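Local atomic coordinates of mitochondrial RNA-binding protein 2 (Trypanosoma brucei, PDB entry 2GIA), a protein that binds guide RNA together with its partner MRP1, in a complex proposed to act as an RNA matchmaker during mitochondrial RNA editing in trypanosomes. Residues T138-S143 with E163-F168. Numbering follows the deposited sequence.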
loop_
_atom_site.group_PDB
_atom_site.type_symbol
_atom_site.label_atom_id
_atom_site.label_comp_id
_atom_site.label_asym_id
_atom_site.label_seq_id
_atom_site.Cartn_x
_atom_site.Cartn_y
_atom_site.Cartn_z
ATOM N N THR D 138 8.395 -1.391 22.505
ATOM C CA THR D 138 7.777 -1.663 23.793
ATOM C C THR D 138 6.670 -0.689 24.182
ATOM O O THR D 138 6.878 0.508 24.144
ATOM C CB THR D 138 8.837 -1.610 24.938
ATOM O OG1 THR D 138 9.839 -2.604 24.695
ATOM C CG2 THR D 138 8.149 -1.893 26.291
ATOM N N LEU D 139 5.501 -1.220 24.540
ATOM C CA LEU D 139 4.382 -0.411 25.019
ATOM C C LEU D 139 4.394 -0.607 26.572
ATOM O O LEU D 139 4.303 -1.746 27.052
ATOM C CB LEU D 139 3.036 -0.926 24.464
ATOM C CG LEU D 139 1.763 -0.218 24.992
ATOM C CD1 LEU D 139 1.830 1.239 24.672
ATOM C CD2 LEU D 139 0.475 -0.815 24.410
ATOM N N LYS D 140 4.570 0.486 27.316
ATOM C CA LYS D 140 4.600 0.484 28.804
ATOM C C LYS D 140 3.498 1.436 29.230
ATOM O O LYS D 140 3.458 2.586 28.776
ATOM C CB LYS D 140 5.914 1.046 29.349
ATOM C CG LYS D 140 7.179 0.441 28.789
ATOM C CD LYS D 140 8.362 1.376 29.063
ATOM C CE LYS D 140 9.664 0.931 28.395
ATOM N NZ LYS D 140 10.719 1.958 28.665
ATOM N N CYS D 141 2.624 0.985 30.121
ATOM C CA CYS D 141 1.514 1.814 30.529
ATOM C C CYS D 141 1.164 1.642 32.002
ATOM O O CYS D 141 1.296 0.555 32.562
ATOM C CB CYS D 141 0.294 1.436 29.686
ATOM S SG CYS D 141 -1.218 2.410 30.000
ATOM N N THR D 142 0.726 2.727 32.620
ATOM C CA THR D 142 0.278 2.672 34.005
ATOM C C THR D 142 -1.142 3.183 33.913
ATOM O O THR D 142 -1.349 4.349 33.618
ATOM C CB THR D 142 1.081 3.612 34.920
ATOM O OG1 THR D 142 1.180 4.904 34.316
ATOM C CG2 THR D 142 2.449 3.076 35.153
ATOM N N SER D 143 -2.121 2.311 34.110
ATOM C CA SER D 143 -3.525 2.734 34.050
ATOM C C SER D 143 -4.047 3.078 35.448
ATOM O O SER D 143 -3.508 2.597 36.456
ATOM C CB SER D 143 -4.414 1.626 33.465
ATOM O OG SER D 143 -4.082 1.347 32.112
ATOM N N GLU D 163 -0.415 -1.477 36.254
ATOM C CA GLU D 163 0.732 -1.316 35.376
ATOM C C GLU D 163 0.899 -2.516 34.450
ATOM O O GLU D 163 0.836 -3.665 34.888
ATOM C CB GLU D 163 1.995 -1.141 36.207
ATOM C CG GLU D 163 2.161 0.251 36.794
ATOM C CD GLU D 163 3.403 0.358 37.672
ATOM O OE1 GLU D 163 4.410 -0.320 37.362
ATOM O OE2 GLU D 163 3.382 1.119 38.664
ATOM N N TRP D 164 1.118 -2.257 33.166
ATOM C CA TRP D 164 1.271 -3.358 32.222
ATOM C C TRP D 164 2.211 -2.972 31.086
ATOM O O TRP D 164 2.372 -1.789 30.791
ATOM C CB TRP D 164 -0.097 -3.767 31.677
ATOM C CG TRP D 164 -0.908 -2.629 31.084
ATOM C CD1 TRP D 164 -1.638 -1.678 31.764
ATOM C CD2 TRP D 164 -1.147 -2.393 29.686
ATOM N NE1 TRP D 164 -2.322 -0.878 30.867
ATOM C CE2 TRP D 164 -2.033 -1.290 29.594
ATOM C CE3 TRP D 164 -0.690 -3.003 28.510
ATOM C CZ2 TRP D 164 -2.484 -0.799 28.356
ATOM C CZ3 TRP D 164 -1.140 -2.516 27.286
ATOM C CH2 TRP D 164 -2.023 -1.419 27.220
ATOM N N THR D 165 2.825 -3.978 30.467
ATOM C CA THR D 165 3.786 -3.782 29.369
ATOM C C THR D 165 3.523 -4.813 28.284
ATOM O O THR D 165 3.253 -5.979 28.599
ATOM C CB THR D 165 5.261 -4.030 29.832
ATOM O OG1 THR D 165 5.607 -3.124 30.880
ATOM C CG2 THR D 165 6.239 -3.796 28.690
ATOM N N VAL D 166 3.616 -4.399 27.016
ATOM C CA VAL D 166 3.443 -5.339 25.908
ATOM C C VAL D 166 4.638 -5.148 24.978
ATOM O O VAL D 166 4.872 -4.046 24.489
ATOM C CB VAL D 166 2.128 -5.099 25.119
ATOM C CG1 VAL D 166 2.059 -6.047 23.906
ATOM C CG2 VAL D 166 0.923 -5.369 26.021
ATOM N N GLU D 167 5.405 -6.214 24.777
ATOM C CA GLU D 167 6.563 -6.195 23.903
ATOM C C GLU D 167 6.079 -6.539 22.480
ATOM O O GLU D 167 5.235 -7.418 22.292
ATOM C CB GLU D 167 7.591 -7.270 24.319
ATOM C CG GLU D 167 8.255 -7.078 25.702
ATOM C CD GLU D 167 8.924 -5.725 25.851
ATOM O OE1 GLU D 167 9.267 -5.079 24.831
ATOM O OE2 GLU D 167 9.120 -5.300 27.000
ATOM N N PHE D 168 6.621 -5.850 21.495
ATOM C CA PHE D 168 6.276 -6.117 20.111
ATOM C C PHE D 168 7.549 -6.612 19.434
ATOM O O PHE D 168 8.495 -5.830 19.302
ATOM C CB PHE D 168 5.828 -4.825 19.409
ATOM C CG PHE D 168 4.447 -4.369 19.790
ATOM C CD1 PHE D 168 3.378 -4.513 18.892
ATOM C CD2 PHE D 168 4.209 -3.805 21.049
ATOM C CE1 PHE D 168 2.088 -4.097 19.256
ATOM C CE2 PHE D 168 2.925 -3.387 21.432
ATOM C CZ PHE D 168 1.862 -3.527 20.539
#
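An antiparallel strand pair in the second four-stranded sheet of this Whirly-like MRP fold joins residues 138-143 to 163-168, the latter on an edge strand of that sheet, as counted within this chain. The short segments run almost exactly antiparallel, and Leu139–Val166 and Cys141–Trp164 are the hydrogen-bonded pairs. Their backbone bonds are near-straight, the shortest being Val166 N to Leu139 O at 2.7 Å.

On the face bearing Leu139, Cys141, Trp164 and Val166, the Trp164 indole bends over the neighbouring strand: CG lies between backbone N and carbonyl carbon, chi1 53°. Cys141 CB sits over one indole face, 3.8 Å from the centroid of the five-membered ring, a CH-pi contact; SG is oblique to it. Leu139 CD2 approaches Trp164 CZ3 obliquely at 3.7 Å. In the ring plane, Trp164 NE1 donates to Ser143 OG at 3.1 Å, with an N-H...O angle of 166°. Tyr75, Phe162, Leu62 and Val93 extend this packing.

On the other face, Glu167, bent at chi2 (-55°), lies alongside Thr138, whose OG1 donates to the syn lone pair of OE1 at 2.5 Å. Thr142 CG2 presses close on Glu163 CG at 3.3 Å, and Thr142 OG1 is hydrogen-bonded to Asn124 O.

The CH-pi contact and the in-plane NE1 bond should together limit how far the indole can tilt or turn, and Ser143 OG satisfies the buried Trp164 N-H; donation from Thr138 OG1 would be expected to favour the ionised form of Glu167.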